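Local coordinates for mandelate racemase/muconate lactonizing protein (Paenibacillus sp., PDB 3V5C) that probably dehydrates galacturonate as a magnesium-binding acid-sugar dehydratase of the enolase superfamily, at residues A[291-305]-A[320-332]. The protein carries 1 engineered substitution. Residues are numbered along the deposited sequence; the frame is centred on the assembly and turned at random.
Sequences FTHWMELGEKLDAHG and YASGHLSAAVRNF
The ring of Phe291 takes CD1 of Leu325 over the centre of one face, 4.2 Å above its plane, while the carbonyl oxygen of Ala321 meets the edge in plane, 3.4 Å from CE1. A flat ring suits this place, its rim against helix backbone and its face taking a methyl; CG anti to the backbone N (chi1 -164°) carries it to helix 317-325. The Trp294 indole has Leu297 CD2 over one face, offset toward the rim, and NE1 hydrogen-bonded to Tyr284 O. Branched Leu325 crosses Trp294 at about a right angle, its other methyl, CD2, meeting the indole obliquely and Trp294 CB at 3.5 Å. The Arg330 guanidinium lays one face over Asp302 CB, its chain bent at chi3. Unbranched at CB, Met295 crosses Leu325 obliquely, its CG meeting CD1 and nearing CB of small Ala328; a water donates to Met295 O and Ala328 O. The segments of these neighbouring outer helices of the modified (β/α)7β barrel, linked through strand 307-308, cross at -33°. Beyond the second helix the chain runs on beside the first, in the same general direction, and Gly298, lacking a side chain, admits Val329 CG2 to 4.0 Å from its CA. Asp302 grips that chain with both carboxylate oxygens: OD2 accepts Arg330 N on its syn side but tilted out of plane (2.8 Å), OD1 accepts Asn331 N from above the plane (2.9 Å, N-H...O 166°).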
# COMPACT_ATOMS: atom_id res chain seq x y z
N PHE A 291 -6.80 7.22 2.84
CA PHE A 291 -6.82 7.87 1.54
C PHE A 291 -6.91 9.40 1.64
O PHE A 291 -6.13 10.11 1.01
CB PHE A 291 -8.02 7.34 0.73
CG PHE A 291 -7.95 7.63 -0.76
CD1 PHE A 291 -7.41 6.71 -1.64
CD2 PHE A 291 -8.44 8.83 -1.27
CE1 PHE A 291 -7.34 6.97 -3.00
CE2 PHE A 291 -8.39 9.10 -2.65
CZ PHE A 291 -7.83 8.16 -3.51
N THR A 292 -7.88 9.88 2.41
CA THR A 292 -8.09 11.32 2.58
C THR A 292 -6.86 11.96 3.23
O THR A 292 -6.38 13.02 2.80
CB THR A 292 -9.35 11.58 3.42
OG1 THR A 292 -10.47 11.01 2.73
CG2 THR A 292 -9.58 13.09 3.57
N HIS A 293 -6.32 11.27 4.22
CA HIS A 293 -5.09 11.71 4.88
C HIS A 293 -3.96 11.79 3.85
O HIS A 293 -3.18 12.75 3.80
CB HIS A 293 -4.73 10.74 6.00
CG HIS A 293 -3.50 11.14 6.75
ND1 HIS A 293 -3.55 11.75 7.98
CD2 HIS A 293 -2.19 10.99 6.45
CE1 HIS A 293 -2.32 11.98 8.41
NE2 HIS A 293 -1.48 11.53 7.50
N TRP A 294 -3.85 10.76 3.01
CA TRP A 294 -2.80 10.70 2.00
C TRP A 294 -2.93 11.79 0.93
O TRP A 294 -1.93 12.28 0.43
CB TRP A 294 -2.75 9.31 1.36
CG TRP A 294 -1.60 8.48 1.85
CD1 TRP A 294 -1.68 7.34 2.59
CD2 TRP A 294 -0.21 8.74 1.63
NE1 TRP A 294 -0.40 6.86 2.85
CE2 TRP A 294 0.51 7.70 2.26
CE3 TRP A 294 0.50 9.74 0.95
CZ2 TRP A 294 1.91 7.64 2.25
CZ3 TRP A 294 1.90 9.68 0.93
CH2 TRP A 294 2.58 8.63 1.57
N MET A 295 -4.16 12.19 0.60
CA MET A 295 -4.29 13.32 -0.32
C MET A 295 -3.61 14.58 0.25
O MET A 295 -2.85 15.28 -0.46
CB MET A 295 -5.77 13.60 -0.60
CG MET A 295 -6.37 12.52 -1.50
SD MET A 295 -8.18 12.63 -1.66
CE MET A 295 -8.40 14.38 -1.99
N GLU A 296 -3.86 14.86 1.52
CA GLU A 296 -3.28 16.03 2.17
C GLU A 296 -1.78 15.86 2.37
O GLU A 296 -0.98 16.76 2.08
CB GLU A 296 -3.97 16.32 3.51
CG GLU A 296 -5.43 16.72 3.36
CD GLU A 296 -6.11 16.96 4.69
OE1 GLU A 296 -5.48 17.55 5.60
OE2 GLU A 296 -7.29 16.57 4.83
N LEU A 297 -1.40 14.69 2.87
CA LEU A 297 0.01 14.39 3.09
C LEU A 297 0.82 14.48 1.79
O LEU A 297 1.91 15.07 1.76
CB LEU A 297 0.15 13.02 3.74
CG LEU A 297 1.59 12.55 3.94
CD1 LEU A 297 2.34 13.50 4.87
CD2 LEU A 297 1.55 11.15 4.52
N GLY A 298 0.28 13.91 0.72
CA GLY A 298 0.96 13.90 -0.56
C GLY A 298 1.24 15.30 -1.06
O GLY A 298 2.30 15.57 -1.62
N GLU A 299 0.28 16.20 -0.87
CA GLU A 299 0.49 17.60 -1.22
C GLU A 299 1.66 18.20 -0.45
O GLU A 299 2.50 18.90 -1.02
CB GLU A 299 -0.78 18.43 -0.99
CG GLU A 299 -1.84 18.18 -2.04
CD GLU A 299 -2.99 19.17 -1.96
OE1 GLU A 299 -3.03 19.96 -1.00
OE2 GLU A 299 -3.85 19.14 -2.87
N LYS A 300 1.72 17.93 0.86
CA LYS A 300 2.83 18.39 1.67
C LYS A 300 4.17 17.80 1.23
O LYS A 300 5.17 18.52 1.09
CB LYS A 300 2.57 18.12 3.16
CG LYS A 300 3.76 18.47 4.04
CD LYS A 300 3.49 18.25 5.51
CE LYS A 300 4.64 18.79 6.36
NZ LYS A 300 4.34 18.72 7.81
N LEU A 301 4.20 16.49 1.01
CA LEU A 301 5.46 15.87 0.60
C LEU A 301 5.89 16.40 -0.77
O LEU A 301 7.07 16.71 -0.96
CB LEU A 301 5.33 14.36 0.58
CG LEU A 301 4.96 13.74 1.93
CD1 LEU A 301 4.88 12.22 1.83
CD2 LEU A 301 5.96 14.16 3.01
N ASP A 302 4.95 16.52 -1.70
CA ASP A 302 5.30 17.07 -3.03
C ASP A 302 5.95 18.45 -2.87
O ASP A 302 6.91 18.78 -3.58
CB ASP A 302 4.05 17.23 -3.91
CG ASP A 302 3.50 15.91 -4.47
OD1 ASP A 302 4.21 14.88 -4.51
OD2 ASP A 302 2.31 15.93 -4.88
N ALA A 303 5.41 19.24 -1.95
CA ALA A 303 5.87 20.62 -1.74
C ALA A 303 7.32 20.69 -1.28
O ALA A 303 8.01 21.71 -1.46
CB ALA A 303 4.94 21.33 -0.75
N HIS A 304 7.78 19.59 -0.69
CA HIS A 304 9.15 19.46 -0.21
C HIS A 304 10.05 18.64 -1.13
O HIS A 304 11.23 18.45 -0.83
CB HIS A 304 9.16 18.86 1.20
CG HIS A 304 8.77 19.83 2.26
ND1 HIS A 304 7.47 19.95 2.73
CD2 HIS A 304 9.50 20.74 2.95
CE1 HIS A 304 7.43 20.89 3.66
NE2 HIS A 304 8.64 21.39 3.81
N GLY A 305 9.49 18.17 -2.24
CA GLY A 305 10.22 17.34 -3.19
C GLY A 305 10.41 15.94 -2.64
O GLY A 305 11.30 15.21 -3.09
N TYR A 320 -5.69 -1.35 -4.79
CA TYR A 320 -6.50 -0.66 -5.79
C TYR A 320 -6.67 0.80 -5.38
O TYR A 320 -6.57 1.71 -6.21
CB TYR A 320 -7.82 -1.44 -5.99
CG TYR A 320 -7.47 -2.90 -6.17
CD1 TYR A 320 -6.90 -3.34 -7.37
CD2 TYR A 320 -7.58 -3.81 -5.13
CE1 TYR A 320 -6.49 -4.66 -7.52
CE2 TYR A 320 -7.19 -5.13 -5.28
CZ TYR A 320 -6.65 -5.55 -6.48
OH TYR A 320 -6.22 -6.86 -6.64
N ALA A 321 -6.87 1.02 -4.09
CA ALA A 321 -6.91 2.38 -3.52
C ALA A 321 -5.65 3.16 -3.85
O ALA A 321 -5.70 4.30 -4.30
CB ALA A 321 -7.11 2.30 -2.02
N SER A 322 -4.49 2.53 -3.63
CA SER A 322 -3.21 3.14 -3.95
C SER A 322 -3.13 3.59 -5.40
O SER A 322 -2.64 4.67 -5.72
CB SER A 322 -2.06 2.16 -3.68
OG SER A 322 -2.00 1.80 -2.31
N GLY A 323 -3.58 2.72 -6.31
CA GLY A 323 -3.60 3.07 -7.71
C GLY A 323 -4.36 4.36 -7.99
O GLY A 323 -3.86 5.23 -8.71
N HIS A 324 -5.54 4.52 -7.40
CA HIS A 324 -6.29 5.76 -7.59
C HIS A 324 -5.64 6.96 -6.90
O HIS A 324 -5.67 8.07 -7.43
CB HIS A 324 -7.73 5.60 -7.08
CG HIS A 324 -8.59 4.78 -7.98
ND1 HIS A 324 -9.55 5.34 -8.81
CD2 HIS A 324 -8.64 3.45 -8.20
CE1 HIS A 324 -10.16 4.38 -9.48
NE2 HIS A 324 -9.62 3.22 -9.13
N LEU A 325 -5.04 6.75 -5.73
CA LEU A 325 -4.41 7.85 -5.00
C LEU A 325 -3.33 8.50 -5.84
O LEU A 325 -3.09 9.71 -5.74
CB LEU A 325 -3.77 7.33 -3.72
CG LEU A 325 -2.97 8.33 -2.89
CD1 LEU A 325 -3.88 9.44 -2.38
CD2 LEU A 325 -2.27 7.63 -1.72
N SER A 326 -2.65 7.70 -6.65
CA SER A 326 -1.54 8.19 -7.44
C SER A 326 -1.90 9.40 -8.28
O SER A 326 -1.03 10.22 -8.55
CB SER A 326 -0.94 7.09 -8.31
OG SER A 326 -1.77 6.83 -9.41
N ALA A 327 -3.17 9.53 -8.68
CA ALA A 327 -3.57 10.66 -9.51
C ALA A 327 -3.55 11.99 -8.76
O ALA A 327 -3.59 13.05 -9.39
CB ALA A 327 -4.94 10.43 -10.16
N ALA A 328 -3.50 11.94 -7.43
CA ALA A 328 -3.55 13.15 -6.60
C ALA A 328 -2.18 13.55 -6.03
O ALA A 328 -2.08 14.54 -5.30
CB ALA A 328 -4.55 12.96 -5.47
N VAL A 329 -1.14 12.77 -6.33
CA VAL A 329 0.18 13.00 -5.75
C VAL A 329 1.21 13.01 -6.86
O VAL A 329 1.28 12.07 -7.66
CB VAL A 329 0.52 11.90 -4.74
CG1 VAL A 329 1.90 12.13 -4.13
CG2 VAL A 329 -0.54 11.82 -3.65
N ARG A 330 1.99 14.09 -6.95
CA ARG A 330 2.95 14.23 -8.02
C ARG A 330 4.05 13.17 -7.90
O ARG A 330 4.33 12.44 -8.85
CB ARG A 330 3.56 15.63 -8.07
CG ARG A 330 4.57 15.76 -9.23
CD ARG A 330 5.12 17.18 -9.40
NE ARG A 330 5.98 17.57 -8.29
CZ ARG A 330 5.62 18.43 -7.33
NH1 ARG A 330 4.43 19.00 -7.36
NH2 ARG A 330 6.47 18.73 -6.36
N ASN A 331 4.69 13.12 -6.73
CA ASN A 331 5.84 12.25 -6.55
C ASN A 331 5.43 10.86 -6.03
O ASN A 331 6.01 10.33 -5.11
CB ASN A 331 6.85 12.90 -5.59
CG ASN A 331 7.49 14.16 -6.17
OD1 ASN A 331 7.55 14.35 -7.37
ND2 ASN A 331 8.00 15.01 -5.28
N PHE A 332 4.43 10.26 -6.68
CA PHE A 332 3.96 8.94 -6.29
C PHE A 332 4.91 7.92 -6.89
O PHE A 332 5.15 7.93 -8.11
CB PHE A 332 2.53 8.70 -6.83
CG PHE A 332 1.93 7.42 -6.37
CD1 PHE A 332 2.15 6.24 -7.07
CD2 PHE A 332 1.17 7.38 -5.22
CE1 PHE A 332 1.61 5.05 -6.63
CE2 PHE A 332 0.62 6.19 -4.78
CZ PHE A 332 0.84 5.03 -5.50
O HOH W 1 -3.73 15.53 -3.07